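Local coordinates for protein transcriptional regulator (PDB 3BHQ) that probably binds regulatory DNA sequences and controls transcription, as a putative member of the TetR family, at residues S34-A39 and A44-V49. Residues are numbered along the deposited sequence; the frame is centred on the assembly and turned at random.
Sequences SMEEIA and ASKQTV
M35, a selenomethionine, meets V49 with the end of its side chain. Its methyl CE lies 3.7 Å from V49 CG1, and SE also comes close to that branch. Bends at chi2 and chi3 fold the chain so that CE also reaches the backbone O of V49. Both residues are buried: M35 also packs on L59 of helix 56-83, and V49 on I17 of helix 9-28. The next residue, E36, lies at the more exposed edge of the contact and forms a salt bridge with K46. The lysine chain is fully extended, with CG anti to the backbone N (chi1 173°), and this carries NZ across to E36 OE2 at 3.1 Å. NZ meets the carboxylate on its anti side, 19° out of the plane. The same OE2 is hydrogen-bonded to Y50 OH, so two groups from helix 46-53 hold one oxygen. With an alanine in place of E36, the K46 ammonium is likely to lose its acidic mate and Y50 OH this partner, and the lysine chain would probably be freer to swing. A39 points its methyl at the second helix: CB sits 3.6 Å from V49 CG2 and 4.0 Å from K46 CA, a closeness consistent with so small a side chain. The backbone of A39 adds a polar link: A44 N donates to A39 O at 2.9 Å, with an almost straight N-H...O angle of 174°. This bond ties the last turn of helix 35-42 to the linker that leads into helix 46-53. Just beyond it, S45 caps the second helix, its OG accepting from T48 N. Helix 35-42, a short turn and helix 46-53 thus form a helix-turn-helix, the predicted DNA-binding motif of TetR-family regulators, in which the second helix is typically the recognition helix.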
loop_
_atom_site.group_PDB
_atom_site.type_symbol
_atom_site.label_atom_id
_atom_site.label_comp_id
_atom_site.label_asym_id
_atom_site.label_seq_id
_atom_site.Cartn_x
_atom_site.Cartn_y
_atom_site.Cartn_z
ATOM N N SER A 34 -20.765 15.352 10.768
ATOM C CA SER A 34 -21.867 14.801 11.510
ATOM C C SER A 34 -23.027 14.442 10.608
ATOM O O SER A 34 -23.106 14.876 9.454
ATOM C CB SER A 34 -22.357 15.830 12.537
ATOM O OG SER A 34 -22.850 16.990 11.893
HETATM N N MSE A 35 -23.934 13.657 11.158
HETATM C CA MSE A 35 -25.157 13.274 10.428
HETATM C C MSE A 35 -25.943 14.511 10.017
HETATM O O MSE A 35 -26.464 14.578 8.898
HETATM C CB MSE A 35 -26.024 12.363 11.294
HETATM C CG MSE A 35 -25.379 11.013 11.592
HETATM SE SE MSE A 35 -25.491 9.790 10.086
HETATM C CE MSE A 35 -27.269 9.114 10.479
ATOM N N GLU A 36 -25.988 15.498 10.906
ATOM C CA GLU A 36 -26.722 16.736 10.672
ATOM C C GLU A 36 -26.098 17.548 9.531
ATOM O O GLU A 36 -26.805 18.017 8.630
ATOM C CB GLU A 36 -26.827 17.562 11.980
ATOM C CG GLU A 36 -27.665 16.881 13.124
ATOM C CD GLU A 36 -26.995 15.683 13.860
ATOM O OE1 GLU A 36 -25.758 15.461 13.735
ATOM O OE2 GLU A 36 -27.728 14.948 14.567
ATOM N N GLU A 37 -24.772 17.678 9.531
ATOM C CA GLU A 37 -24.067 18.390 8.461
ATOM C C GLU A 37 -24.184 17.681 7.101
ATOM O O GLU A 37 -24.331 18.324 6.057
ATOM C CB GLU A 37 -22.593 18.613 8.843
ATOM C CG GLU A 37 -22.460 19.611 10.009
ATOM C CD GLU A 37 -21.100 19.590 10.672
ATOM O OE1 GLU A 37 -20.774 18.569 11.305
ATOM O OE2 GLU A 37 -20.387 20.611 10.609
ATOM N N ILE A 38 -24.103 16.344 7.115
ATOM C CA ILE A 38 -24.264 15.547 5.901
ATOM C C ILE A 38 -25.681 15.699 5.336
ATOM O O ILE A 38 -25.856 15.876 4.119
ATOM C CB ILE A 38 -23.897 14.055 6.144
ATOM C CG1 ILE A 38 -22.372 13.949 6.366
ATOM C CG2 ILE A 38 -24.294 13.179 4.935
ATOM C CD1 ILE A 38 -21.919 12.655 7.001
ATOM N N ALA A 39 -26.679 15.669 6.229
ATOM C CA ALA A 39 -28.076 15.862 5.826
ATOM C C ALA A 39 -28.222 17.186 5.090
ATOM O O ALA A 39 -28.784 17.246 3.988
ATOM C CB ALA A 39 -29.044 15.814 7.047
ATOM N N ALA A 44 -31.264 16.691 2.490
ATOM C CA ALA A 44 -32.147 15.718 3.098
ATOM C C ALA A 44 -32.493 16.175 4.520
ATOM O O ALA A 44 -31.734 16.927 5.143
ATOM C CB ALA A 44 -31.462 14.353 3.147
ATOM N N SER A 45 -33.623 15.697 5.034
ATOM C CA SER A 45 -33.956 15.927 6.427
ATOM C C SER A 45 -33.061 15.037 7.296
ATOM O O SER A 45 -32.631 13.945 6.885
ATOM C CB SER A 45 -35.415 15.616 6.703
ATOM O OG SER A 45 -35.587 14.206 6.726
ATOM N N LYS A 46 -32.791 15.498 8.516
ATOM C CA LYS A 46 -32.037 14.754 9.533
ATOM C C LYS A 46 -32.732 13.400 9.762
ATOM O O LYS A 46 -32.078 12.362 9.858
ATOM C CB LYS A 46 -32.004 15.604 10.828
ATOM C CG LYS A 46 -31.414 14.955 12.061
ATOM C CD LYS A 46 -31.407 15.931 13.253
ATOM C CE LYS A 46 -30.942 15.191 14.544
ATOM N NZ LYS A 46 -30.376 16.068 15.621
ATOM N N GLN A 47 -34.055 13.445 9.854
ATOM C CA GLN A 47 -34.884 12.226 10.019
ATOM C C GLN A 47 -34.596 11.177 8.965
ATOM O O GLN A 47 -34.362 10.022 9.299
ATOM C CB GLN A 47 -36.367 12.565 10.012
ATOM C CG GLN A 47 -36.884 12.949 11.399
ATOM C CD GLN A 47 -37.218 11.741 12.197
ATOM O OE1 GLN A 47 -36.466 11.335 13.083
ATOM N NE2 GLN A 47 -38.329 11.105 11.836
ATOM N N THR A 48 -34.609 11.594 7.692
ATOM C CA THR A 48 -34.305 10.648 6.607
ATOM C C THR A 48 -32.917 10.034 6.730
ATOM O O THR A 48 -32.766 8.818 6.590
ATOM C CB THR A 48 -34.451 11.325 5.247
ATOM O OG1 THR A 48 -35.803 11.714 5.081
ATOM C CG2 THR A 48 -33.962 10.403 4.115
ATOM N N VAL A 49 -31.894 10.842 7.020
ATOM C CA VAL A 49 -30.528 10.312 7.159
ATOM C C VAL A 49 -30.436 9.274 8.312
ATOM O O VAL A 49 -29.914 8.176 8.121
ATOM C CB VAL A 49 -29.475 11.453 7.257
ATOM C CG1 VAL A 49 -28.070 10.881 7.355
ATOM C CG2 VAL A 49 -29.593 12.379 6.040
#